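Long-range contacts in oligopeptide ABC transporter OppAIV (Borrelia burgdorferi B31, PDB 4GL8), which probably binds oligopeptides outside the cytoplasmic membrane and delivers them to an ABC transporter for uptake: residues V89-L95 and K160-L166; R306-F311 and D489-V493. All coordinates share one frame; numbering follows the deposited sequence.

Interaction 1: residues V89-L95 and K160-L166; sequences VVYTFHL and KTLEITL
Tyr91 and Phe93 each set an aromatic ring against an aliphatic side chain of strand 161-165 or the residue after it. CE1 of Tyr91 comes within 3.7 Å of Leu166 CD1, and two residues along, CE2 of Phe93 lies 4.0 Å from Ile164 CD1. In both pairs the ring comes from 89-95 and the methyl from 160-166, and the partner is displaced diagonally from the residue directly opposite. With CG of Tyr91 beside its own backbone N, the torsion (chi1 -73°) brings the CD1/CE1 side of the ring to Leu166. Tyr91, Phe93, Ile164 and Leu162 share one face of the sheet, and helix 173-176 covers it through Phe173 and Leu174; Phe173 meets the Tyr91 ring edge-to-face.

The other face is more polar. Val90 crosses Glu163 at an angle, its CG1 resting 3.6 Å from Glu163 CG, so that the aliphatic part of the glutamate supplies the packing. CG2 of Thr92 meets CG2 of Thr161 at 3.8 Å. A water in the plane of the His94 ring, at its edge, joins His94 ND1 to Thr161 OG1, to which it donates, while Asp83 takes the NE2 side of the ring and Asp158 the threonine hydroxyl.

Beneath the side chains lies an antiparallel ladder in which Tyr91 pairs with Ile164 and Phe93 with Leu162 as hydrogen-bonded pairs. Leu166 N to Val89 O (2.6 Å) closes one end of the ladder and Leu95 N to Lys160 O the other. Backbone bonds thus set the pairing of these two inner strands of a five-stranded sheet; their apolar face is buried under helix 173-176, whereas on the partly exposed face the water bridges only His94 and Thr161, whose further partners, Asp83 and Asp158, lie outside the pair.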
loop_
_atom_site.group_PDB
_atom_site.type_symbol
_atom_site.label_atom_id
_atom_site.label_comp_id
_atom_site.label_asym_id
_atom_site.label_seq_id
_atom_site.Cartn_x
_atom_site.Cartn_y
_atom_site.Cartn_z
ATOM N N VAL A 89 -14.477 -10.434 19.662
ATOM C CA VAL A 89 -14.350 -8.977 19.565
ATOM C C VAL A 89 -13.270 -8.375 20.428
ATOM O O VAL A 89 -12.844 -7.279 20.140
ATOM C CB VAL A 89 -15.671 -8.224 19.810
ATOM C CG1 VAL A 89 -16.741 -8.695 18.862
ATOM C CG2 VAL A 89 -16.139 -8.315 21.251
ATOM N N VAL A 90 -12.839 -9.064 21.489
ATOM C CA VAL A 90 -11.875 -8.501 22.454
ATOM C C VAL A 90 -10.537 -9.192 22.379
ATOM O O VAL A 90 -10.417 -10.369 22.721
ATOM C CB VAL A 90 -12.390 -8.587 23.903
ATOM C CG1 VAL A 90 -11.483 -7.773 24.842
ATOM C CG2 VAL A 90 -13.820 -8.075 23.996
ATOM N N TYR A 91 -9.532 -8.458 21.926
ATOM C CA TYR A 91 -8.162 -8.966 21.798
ATOM C C TYR A 91 -7.312 -8.406 22.904
ATOM O O TYR A 91 -7.388 -7.204 23.212
ATOM C CB TYR A 91 -7.526 -8.528 20.475
ATOM C CG TYR A 91 -8.080 -9.243 19.294
ATOM C CD1 TYR A 91 -9.378 -9.025 18.890
ATOM C CD2 TYR A 91 -7.311 -10.133 18.578
ATOM C CE1 TYR A 91 -9.907 -9.681 17.802
ATOM C CE2 TYR A 91 -7.828 -10.800 17.489
ATOM C CZ TYR A 91 -9.127 -10.571 17.101
ATOM O OH TYR A 91 -9.656 -11.200 16.001
ATOM N N THR A 92 -6.491 -9.272 23.491
ATOM C CA THR A 92 -5.703 -8.919 24.669
ATOM C C THR A 92 -4.267 -9.321 24.325
ATOM O O THR A 92 -3.970 -10.511 24.143
ATOM C CB THR A 92 -6.265 -9.624 25.939
ATOM O OG1 THR A 92 -7.665 -9.303 26.105
ATOM C CG2 THR A 92 -5.506 -9.228 27.228
ATOM N N PHE A 93 -3.401 -8.315 24.185
ATOM C CA PHE A 93 -1.998 -8.501 23.842
ATOM C C PHE A 93 -1.101 -8.420 25.090
ATOM O O PHE A 93 -1.200 -7.489 25.902
ATOM C CB PHE A 93 -1.594 -7.451 22.791
ATOM C CG PHE A 93 -2.388 -7.548 21.537
ATOM C CD1 PHE A 93 -2.033 -8.465 20.547
ATOM C CD2 PHE A 93 -3.535 -6.801 21.366
ATOM C CE1 PHE A 93 -2.797 -8.612 19.413
ATOM C CE2 PHE A 93 -4.302 -6.928 20.208
ATOM C CZ PHE A 93 -3.947 -7.848 19.248
ATOM N N HIS A 94 -0.233 -9.421 25.232
ATOM C CA HIS A 94 0.735 -9.491 26.339
ATOM C C HIS A 94 2.082 -9.062 25.795
ATOM O O HIS A 94 2.644 -9.741 24.931
ATOM C CB HIS A 94 0.796 -10.914 26.898
ATOM C CG HIS A 94 -0.544 -11.451 27.256
ATOM N ND1 HIS A 94 -1.186 -11.113 28.437
ATOM C CD2 HIS A 94 -1.393 -12.253 26.575
ATOM C CE1 HIS A 94 -2.371 -11.706 28.471
ATOM N NE2 HIS A 94 -2.525 -12.398 27.351
ATOM N N LEU A 95 2.557 -7.904 26.250
ATOM C CA LEU A 95 3.806 -7.344 25.737
ATOM C C LEU A 95 4.991 -8.159 26.278
ATOM O O LEU A 95 4.937 -8.668 27.405
ATOM C CB LEU A 95 3.938 -5.847 26.118
ATOM C CG LEU A 95 2.807 -4.917 25.659
ATOM C CD1 LEU A 95 3.064 -3.463 26.024
ATOM C CD2 LEU A 95 2.503 -5.040 24.167
ATOM N N LYS A 160 2.187 -4.115 30.870
ATOM C CA LYS A 160 2.524 -5.060 29.804
ATOM C C LYS A 160 1.277 -5.665 29.168
ATOM O O LYS A 160 1.356 -6.753 28.604
ATOM C CB LYS A 160 3.378 -6.197 30.347
ATOM C CG LYS A 160 4.639 -5.797 31.110
ATOM C CD LYS A 160 5.515 -7.039 31.249
ATOM C CE LYS A 160 6.283 -7.104 32.546
ATOM N NZ LYS A 160 7.591 -6.418 32.350
ATOM N N THR A 161 0.126 -5.006 29.273
ATOM C CA THR A 161 -1.100 -5.603 28.758
ATOM C C THR A 161 -2.008 -4.600 28.068
ATOM O O THR A 161 -2.491 -3.635 28.672
ATOM C CB THR A 161 -1.862 -6.356 29.857
ATOM O OG1 THR A 161 -0.940 -7.136 30.639
ATOM C CG2 THR A 161 -2.869 -7.286 29.245
ATOM N N LEU A 162 -2.257 -4.843 26.786
ATOM C CA LEU A 162 -3.056 -3.905 25.969
ATOM C C LEU A 162 -4.293 -4.615 25.472
ATOM O O LEU A 162 -4.204 -5.699 24.913
ATOM C CB LEU A 162 -2.247 -3.381 24.797
ATOM C CG LEU A 162 -2.989 -2.327 23.960
ATOM C CD1 LEU A 162 -2.891 -0.968 24.625
ATOM C CD2 LEU A 162 -2.459 -2.259 22.555
ATOM N N GLU A 163 -5.455 -4.022 25.698
ATOM C CA GLU A 163 -6.691 -4.623 25.214
ATOM C C GLU A 163 -7.285 -3.790 24.090
ATOM O O GLU A 163 -7.468 -2.578 24.251
ATOM C CB GLU A 163 -7.681 -4.696 26.355
ATOM C CG GLU A 163 -8.914 -5.522 26.123
ATOM C CD GLU A 163 -9.969 -5.242 27.185
ATOM O OE1 GLU A 163 -10.625 -4.142 27.130
ATOM O OE2 GLU A 163 -10.153 -6.119 28.073
ATOM N N ILE A 164 -7.604 -4.437 22.978
ATOM C CA ILE A 164 -8.308 -3.788 21.885
ATOM C C ILE A 164 -9.641 -4.501 21.628
ATOM O O ILE A 164 -9.676 -5.728 21.364
ATOM C CB ILE A 164 -7.477 -3.793 20.600
ATOM C CG1 ILE A 164 -6.165 -3.073 20.841
ATOM C CG2 ILE A 164 -8.240 -3.105 19.467
ATOM C CD1 ILE A 164 -5.269 -3.063 19.635
ATOM N N THR A 165 -10.716 -3.732 21.727
ATOM C CA THR A 165 -12.071 -4.218 21.512
ATOM C C THR A 165 -12.535 -3.811 20.105
ATOM O O THR A 165 -12.538 -2.629 19.776
ATOM C CB THR A 165 -13.052 -3.666 22.594
ATOM O OG1 THR A 165 -12.586 -4.046 23.884
ATOM C CG2 THR A 165 -14.451 -4.239 22.440
ATOM N N LEU A 166 -12.916 -4.797 19.285
ATOM C CA LEU A 166 -13.391 -4.548 17.927
ATOM C C LEU A 166 -14.867 -4.186 17.901
ATOM O O LEU A 166 -15.627 -4.596 18.744
ATOM C CB LEU A 166 -13.154 -5.750 17.029
ATOM C CG LEU A 166 -11.719 -6.249 16.825
ATOM C CD1 LEU A 166 -11.657 -7.210 15.636
ATOM C CD2 LEU A 166 -10.730 -5.104 16.631
HETATM O O HOH W 1 0.569 -9.309 29.938
HETATM O O HOH W 2 3.059 -9.699 29.221
#

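Interaction 2: residues R306-F311 and D489-V493; sequences RKALSF and DFPAV
Phe490 drives its ring against helix 303-311, where it meets Lys307, Ser310 and Phe311. The aliphatic chain of Lys307 crosses one face in a CH-pi contact, its CG 4.0 Å from the centroid of the Phe490 ring and displaced toward the rim. Extension of the lysine beyond CG carries CD along the same ring, to 3.8 Å from Phe490 CE2. Ser310 CB approaches CD1 of Phe490, and at the far end of the ring CZ meets CE1 of Phe311 at 3.9 Å; the two aromatic planes are inclined at 46°.

Phe490 is where the chain leaves helix 471-489 with a positive phi of 44°, before it enters strand 492-504. The contact thus joins a helix-to-strand turn to helix 303-311, which lies far away in sequence, in a solute-binding protein of family 5. Arg306 reads the backbone of this turn. Bent at chi3 (-57°), its chain presents NE and NH1 side-on to a single acceptor, Asp489 O, which lies in the guanidinium plane; the bonds are 3.1 Å from NE and 2.8 Å from NH1. Two donors therefore grip one main-chain oxygen near the end of the helix, and NE also makes a weak bond to Phe490 O. The remaining nitrogen, NH2, binds Leu300 O, which further fixes the rotation of the group, while the carboxylate of Asp489 is held by Tyr453 and Asn455.

Farther along, Val493 packs on the helix, CG1 lying 3.8 Å from Ser310 CA and CG2 against Leu309 CB. A water connects Ser310 OG to Ala492 O, donating to the carbonyl, and Leu293 of strand 287-293 packs against both Arg306 and Val493.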
loop_
_atom_site.group_PDB
_atom_site.type_symbol
_atom_site.label_atom_id
_atom_site.label_comp_id
_atom_site.label_asym_id
_atom_site.label_seq_id
_atom_site.Cartn_x
_atom_site.Cartn_y
_atom_site.Cartn_z
ATOM N N ARG A 306 -16.472 5.903 -19.327
ATOM C CA ARG A 306 -15.628 5.078 -18.452
ATOM C C ARG A 306 -15.502 3.644 -18.987
ATOM O O ARG A 306 -14.413 3.066 -19.014
ATOM C CB ARG A 306 -16.166 5.086 -17.007
ATOM C CG ARG A 306 -16.187 6.466 -16.390
ATOM C CD ARG A 306 -16.323 6.466 -14.887
ATOM N NE ARG A 306 -17.516 5.770 -14.448
ATOM C CZ ARG A 306 -18.693 6.339 -14.194
ATOM N NH1 ARG A 306 -19.697 5.588 -13.781
ATOM N NH2 ARG A 306 -18.891 7.632 -14.378
ATOM N N LYS A 307 -16.601 3.095 -19.465
ATOM C CA LYS A 307 -16.621 1.722 -20.002
ATOM C C LYS A 307 -15.781 1.600 -21.295
ATOM O O LYS A 307 -14.996 0.669 -21.452
ATOM C CB LYS A 307 -18.076 1.362 -20.285
ATOM C CG LYS A 307 -18.401 -0.095 -20.315
ATOM C CD LYS A 307 -19.907 -0.349 -20.133
ATOM C CE LYS A 307 -20.188 -1.775 -20.632
ATOM N NZ LYS A 307 -21.586 -2.292 -20.498
ATOM N N ALA A 308 -15.981 2.551 -22.203
ATOM C CA ALA A 308 -15.188 2.696 -23.435
ATOM C C ALA A 308 -13.699 2.728 -23.163
ATOM O O ALA A 308 -12.963 2.026 -23.801
ATOM C CB ALA A 308 -15.598 3.936 -24.200
ATOM N N LEU A 309 -13.268 3.541 -22.213
ATOM C CA LEU A 309 -11.852 3.603 -21.874
ATOM C C LEU A 309 -11.384 2.241 -21.377
ATOM O O LEU A 309 -10.307 1.779 -21.731
ATOM C CB LEU A 309 -11.584 4.666 -20.799
ATOM C CG LEU A 309 -11.992 6.115 -21.122
ATOM C CD1 LEU A 309 -11.851 6.990 -19.887
ATOM C CD2 LEU A 309 -11.224 6.701 -22.302
ATOM N N SER A 310 -12.192 1.578 -20.567
ATOM C CA SER A 310 -11.796 0.297 -19.982
ATOM C C SER A 310 -11.720 -0.815 -21.033
ATOM O O SER A 310 -10.759 -1.547 -21.093
ATOM C CB SER A 310 -12.738 -0.099 -18.839
ATOM O OG SER A 310 -12.357 -1.352 -18.292
ATOM N N PHE A 311 -12.730 -0.903 -21.874
ATOM C CA PHE A 311 -12.776 -1.905 -22.946
ATOM C C PHE A 311 -11.806 -1.626 -24.109
ATOM O O PHE A 311 -11.474 -2.544 -24.848
ATOM C CB PHE A 311 -14.184 -2.018 -23.524
ATOM C CG PHE A 311 -15.079 -2.927 -22.767
ATOM C CD1 PHE A 311 -15.983 -2.434 -21.850
ATOM C CD2 PHE A 311 -15.055 -4.276 -22.989
ATOM C CE1 PHE A 311 -16.823 -3.275 -21.148
ATOM C CE2 PHE A 311 -15.897 -5.125 -22.286
ATOM C CZ PHE A 311 -16.787 -4.618 -21.371
ATOM N N ASP A 489 -20.375 0.011 -12.849
ATOM C CA ASP A 489 -20.051 1.430 -12.700
ATOM C C ASP A 489 -18.704 1.840 -13.311
ATOM O O ASP A 489 -18.559 2.992 -13.672
ATOM C CB ASP A 489 -20.114 1.875 -11.233
ATOM C CG ASP A 489 -21.552 2.011 -10.703
ATOM O OD1 ASP A 489 -22.511 1.766 -11.464
ATOM O OD2 ASP A 489 -21.709 2.358 -9.505
ATOM N N PHE A 490 -17.742 0.920 -13.417
ATOM C CA PHE A 490 -16.420 1.242 -13.929
ATOM C C PHE A 490 -15.842 2.557 -13.350
ATOM O O PHE A 490 -15.474 3.458 -14.108
ATOM C CB PHE A 490 -16.445 1.328 -15.466
ATOM C CG PHE A 490 -16.757 0.021 -16.150
ATOM C CD1 PHE A 490 -15.730 -0.809 -16.597
ATOM C CD2 PHE A 490 -18.065 -0.391 -16.324
ATOM C CE1 PHE A 490 -16.005 -2.021 -17.218
ATOM C CE2 PHE A 490 -18.349 -1.601 -16.940
ATOM C CZ PHE A 490 -17.308 -2.426 -17.389
ATOM N N PRO A 491 -15.768 2.680 -12.017
ATOM C CA PRO A 491 -15.106 3.863 -11.471
ATOM C C PRO A 491 -13.642 3.984 -11.861
ATOM O O PRO A 491 -13.076 5.081 -11.862
ATOM C CB PRO A 491 -15.208 3.667 -9.937
ATOM C CG PRO A 491 -15.391 2.215 -9.743
ATOM C CD PRO A 491 -16.168 1.736 -10.958
ATOM N N ALA A 492 -13.020 2.855 -12.176
ATOM C CA ALA A 492 -11.662 2.855 -12.626
ATOM C C ALA A 492 -11.503 1.879 -13.800
ATOM O O ALA A 492 -12.341 1.015 -14.054
ATOM C CB ALA A 492 -10.752 2.471 -11.466
ATOM N N VAL A 493 -10.416 2.064 -14.521
ATOM C CA VAL A 493 -9.958 1.133 -15.529
ATOM C C VAL A 493 -9.014 0.167 -14.832
ATOM O O VAL A 493 -7.875 0.488 -14.564
ATOM C CB VAL A 493 -9.264 1.886 -16.662
ATOM C CG1 VAL A 493 -8.760 0.928 -17.720
ATOM C CG2 VAL A 493 -10.229 2.902 -17.251
HETATM O O HOH W 3 -12.242 -1.406 -15.531
#

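In the fold
Interaction 1 closes before interaction 2 opens along the chain, and the two lie on opposite sides of its centre, with their own centres about 43 Å apart and nearest atoms about 27 Å apart. They share no strand or helix. Interaction 1 sits inside the five-stranded antiparallel sheet formed by residues between 65 and 165, whereas interaction 2 ties helix 303-311 to the junction of helix 471-489 with strand 492-504, a long strand that pairs with 280-285 and 287-293, among others. Each contact thus knits together a different part of an elongated, multi-domain binding protein, and neither bridges the two regions directly.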